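Acetyltransferase PA1377 (PDB 2VI7) is a putative GNAT-family (GCN5-related) enzyme that probably transfers an acetyl group, presumably from acetyl-CoA, to the amino group of a substrate not yet identified. Local coordinates at residues A[19-22]-A[23-26]; A[100-103]-A[104-108]. All coordinates share one frame; numbering follows the deposited sequence. Where two conformers were deposited one is given.

Contact 1. Residues A[19-22]-A[23-26]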
# COMPACT_ATOMS: atom_id res chain seq x y z
N GLU A 19 24.49 1.52 -10.52
CA GLU A 19 25.14 2.82 -10.62
C GLU A 19 24.31 3.79 -11.46
O GLU A 19 24.09 4.93 -11.07
CB GLU A 19 26.55 2.69 -11.22
CG GLU A 19 27.49 3.81 -10.79
CD GLU A 19 28.87 3.72 -11.44
OE1 GLU A 19 29.47 2.62 -11.40
OE2 GLU A 19 29.34 4.75 -11.98
N GLY A 20 23.85 3.32 -12.62
CA GLY A 20 23.05 4.15 -13.50
C GLY A 20 21.67 4.47 -12.94
O GLY A 20 21.16 5.58 -13.13
N LEU A 21 21.07 3.51 -12.24
CA LEU A 21 19.75 3.72 -11.65
C LEU A 21 19.82 4.76 -10.53
O LEU A 21 18.92 5.60 -10.39
CB LEU A 21 19.19 2.40 -11.09
CG LEU A 21 17.82 2.60 -10.46
CD1 LEU A 21 16.80 2.90 -11.55
CD2 LEU A 21 17.41 1.38 -9.68
N THR A 22 20.88 4.69 -9.75
CA THR A 22 21.11 5.62 -8.65
C THR A 22 21.23 7.04 -9.19
O THR A 22 20.68 7.98 -8.62
CB THR A 22 22.39 5.25 -7.91
OG1 THR A 22 22.26 3.95 -7.35
CG2 THR A 22 22.64 6.20 -6.79
N ALA A 23 21.95 7.18 -10.30
CA ALA A 23 22.13 8.48 -10.93
C ALA A 23 20.78 9.00 -11.42
O ALA A 23 20.51 10.20 -11.34
CB ALA A 23 23.09 8.36 -12.10
N LEU A 24 19.95 8.10 -11.93
CA LEU A 24 18.63 8.47 -12.43
C LEU A 24 17.83 9.22 -11.36
O LEU A 24 17.31 10.30 -11.60
CB LEU A 24 17.85 7.22 -12.86
CG LEU A 24 16.40 7.47 -13.30
CD1 LEU A 24 16.39 8.26 -14.60
CD2 LEU A 24 15.67 6.13 -13.45
N TYR A 25 17.74 8.62 -10.18
CA TYR A 25 17.00 9.20 -9.08
C TYR A 25 17.69 10.40 -8.43
O TYR A 25 17.06 11.14 -7.68
CB TYR A 25 16.73 8.11 -8.04
CG TYR A 25 15.76 7.06 -8.55
CD1 TYR A 25 15.88 5.72 -8.16
CD2 TYR A 25 14.72 7.40 -9.42
CE1 TYR A 25 14.98 4.75 -8.63
CE2 TYR A 25 13.82 6.45 -9.89
CZ TYR A 25 13.96 5.12 -9.49
OH TYR A 25 13.06 4.18 -9.94
N ASN A 26 18.97 10.59 -8.73
CA ASN A 26 19.70 11.72 -8.18
C ASN A 26 19.34 13.00 -8.93
O ASN A 26 19.78 14.08 -8.55
CB ASN A 26 21.22 11.47 -8.21
CG ASN A 26 21.71 10.67 -7.01
OD1 ASN A 26 20.91 10.16 -6.21
ND2 ASN A 26 23.03 10.55 -6.87
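Helix 18-25, the first helix of this GNAT-family chain, carries this contact, in which Leu21 packs on Leu24 and Tyr25 alongside a run of i to i+4 backbone bonds. The Leu21 side chain supplies the apolar part: its CD1 lies 3.9 Å from CD2 of Leu24 and also 3.9 Å from CE1 of Tyr25, so one methyl touches both neighbours, crossing each side chain at a slant. Leu21 reaches them because its CG stands opposite the backbone N (chi1 179°), whereas the Tyr25 ring, its CG anti to the carbonyl carbon, comes back beside Leu21, whose O sits obliquely to it. That carbonyl is taken up by the peptide N-H: Tyr25 N lies 3.2 Å from Leu21 O, with 161° at the hydrogen. One residue on, the bond from Asn26 N to Thr22 O (3.1 Å) is weak, bent to 125°. Asn26 OD1 stays 3.3 Å from Thr22 O, two acceptors that cannot bond, and is satisfied instead by Gln40 N; Thr22 OG1 bonds back to Val18 O. Leu21, Leu24 and Tyr25 all touch Ser72 of strand 68-77, while Leu21, Thr22 and Tyr25 touch Arg45 of helix 42-49. This is the pattern of an amphipathic helix, its apolar side laid against the GNAT sheet.

Contact 2. Residues A[100-103]-A[104-108]. With SO4 (sulfate ion), chain F.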
# COMPACT_ATOMS: atom_id res chain seq x y z
N LYS A 100 10.26 11.98 -24.88
CA LYS A 100 11.06 11.15 -25.77
C LYS A 100 10.60 9.68 -25.90
O LYS A 100 11.30 8.85 -26.49
CB LYS A 100 12.53 11.19 -25.33
N GLY A 101 9.44 9.34 -25.33
CA GLY A 101 8.93 7.98 -25.44
C GLY A 101 9.50 6.91 -24.52
O GLY A 101 9.30 5.71 -24.75
N VAL A 102 10.21 7.32 -23.48
CA VAL A 102 10.77 6.36 -22.55
C VAL A 102 9.68 5.79 -21.64
O VAL A 102 9.68 4.60 -21.35
CB VAL A 102 11.88 7.01 -21.70
CG1 VAL A 102 12.40 6.03 -20.66
CG2 VAL A 102 13.00 7.47 -22.61
N GLY A 103 8.76 6.65 -21.22
CA GLY A 103 7.67 6.21 -20.36
C GLY A 103 6.77 5.17 -20.98
O GLY A 103 6.51 4.13 -20.38
N SER A 104 6.29 5.44 -22.19
CA SER A 104 5.41 4.51 -22.89
C SER A 104 6.10 3.18 -23.14
O SER A 104 5.47 2.12 -23.07
CB SER A 104 4.95 5.10 -24.22
OG SER A 104 6.05 5.25 -25.11
N ARG A 105 7.39 3.23 -23.45
CA ARG A 105 8.18 2.03 -23.71
C ARG A 105 8.16 1.13 -22.48
O ARG A 105 7.82 -0.05 -22.55
CB ARG A 105 9.61 2.45 -24.03
CG ARG A 105 10.49 1.36 -24.62
CD ARG A 105 10.32 1.26 -26.13
NE ARG A 105 11.35 0.40 -26.72
CZ ARG A 105 11.41 -0.92 -26.56
NH1 ARG A 105 12.39 -1.62 -27.14
NH2 ARG A 105 10.50 -1.56 -25.83
N LEU A 106 8.54 1.72 -21.35
CA LEU A 106 8.59 1.01 -20.07
C LEU A 106 7.22 0.48 -19.64
O LEU A 106 7.09 -0.69 -19.30
CB LEU A 106 9.15 1.94 -18.98
CG LEU A 106 10.66 2.19 -18.88
CD1 LEU A 106 10.91 3.39 -17.98
CD2 LEU A 106 11.36 0.95 -18.35
N LEU A 107 6.22 1.36 -19.66
CA LEU A 107 4.87 0.99 -19.22
C LEU A 107 4.22 -0.07 -20.10
O LEU A 107 3.67 -1.04 -19.61
CB LEU A 107 3.98 2.24 -19.14
CG LEU A 107 2.57 2.03 -18.55
CD1 LEU A 107 2.68 1.36 -17.18
CD2 LEU A 107 1.83 3.35 -18.46
N GLY A 108 4.30 0.13 -21.41
CA GLY A 108 3.72 -0.82 -22.33
C GLY A 108 4.27 -2.21 -22.08
O GLY A 108 3.54 -3.20 -22.14
S SO4 F . 6.60 9.27 -23.22
O1 SO4 F . 7.57 9.07 -22.11
O2 SO4 F . 5.31 9.76 -22.67
O3 SO4 F . 7.12 10.30 -24.15
O4 SO4 F . 6.41 7.99 -23.95
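Oxygen O4 of a bound sulfate ion is held by Ser104, whose backbone N donates to it at 3.1 Å, with 159° at the hydrogen. In one of the two modelled conformers of Ser104, OG also donates to O4 at 3.0 Å, a less certain bond; there chi1 of 66° sets OG between the backbone N and the carbonyl carbon. Two more peptide N-H groups hold other corners of the anion, Gly101 N meeting O3 at 2.8 Å and Gly103 N meeting O1 at 2.8 Å, both bent to 139°. Three oxygens are thus fixed by the N-cap and first turn of helix 102-117, where Gly101 is the N-cap and the helix dipole would probably favour negative charge. Glycines suit the site: Gly101 has a positive phi, and Gly103 brings its bare CA close to the anion. The sulfate probably comes from the crystallisation liquor, yet its place is consistent with the pyrophosphate-binding loop that receives CoA in GNAT enzymes. Behind the anion the helix is regular: Leu106 N bonds Val102 O at 3.1 Å, and Leu107 N bonds Gly103 O at 2.9 Å. The Val102 and Leu106 side chains run side by side, CG1 of Val102 4.0 Å from CD1 of Leu106. The pair faces strands 8-12, 58-65 and 86-95, while Ser104 and Leu107 touch Leu137. Helix 102-117, the helix of the beta-alpha-beta unit 86-95, 102-117, 122-128, thus packs on the sheet and also touches helix 132-140.

How the contacts relate
Contact 1 closes long before contact 2 opens along the chain, and both belong to the GNAT domain. Their centres lie 18 Å apart and their nearest atoms about 7 Å, so they do not touch. The beta-sheet is their common support: contact 1 rests on strand 68-77, and contact 2 on strands 8-12, 58-65 and 86-95, of which 58-65 and 86-95 both pair with 68-77. The sulfate belongs to contact 2, at the probable cofactor site, with an azide about 5 Å from Gly103. At contact 1, a glycerol lies about 4 Å from the Tyr25 side chain. Azide and glycerol probably come from the crystallisation liquor; the glycerol may mark a pocket, but it establishes no substrate site.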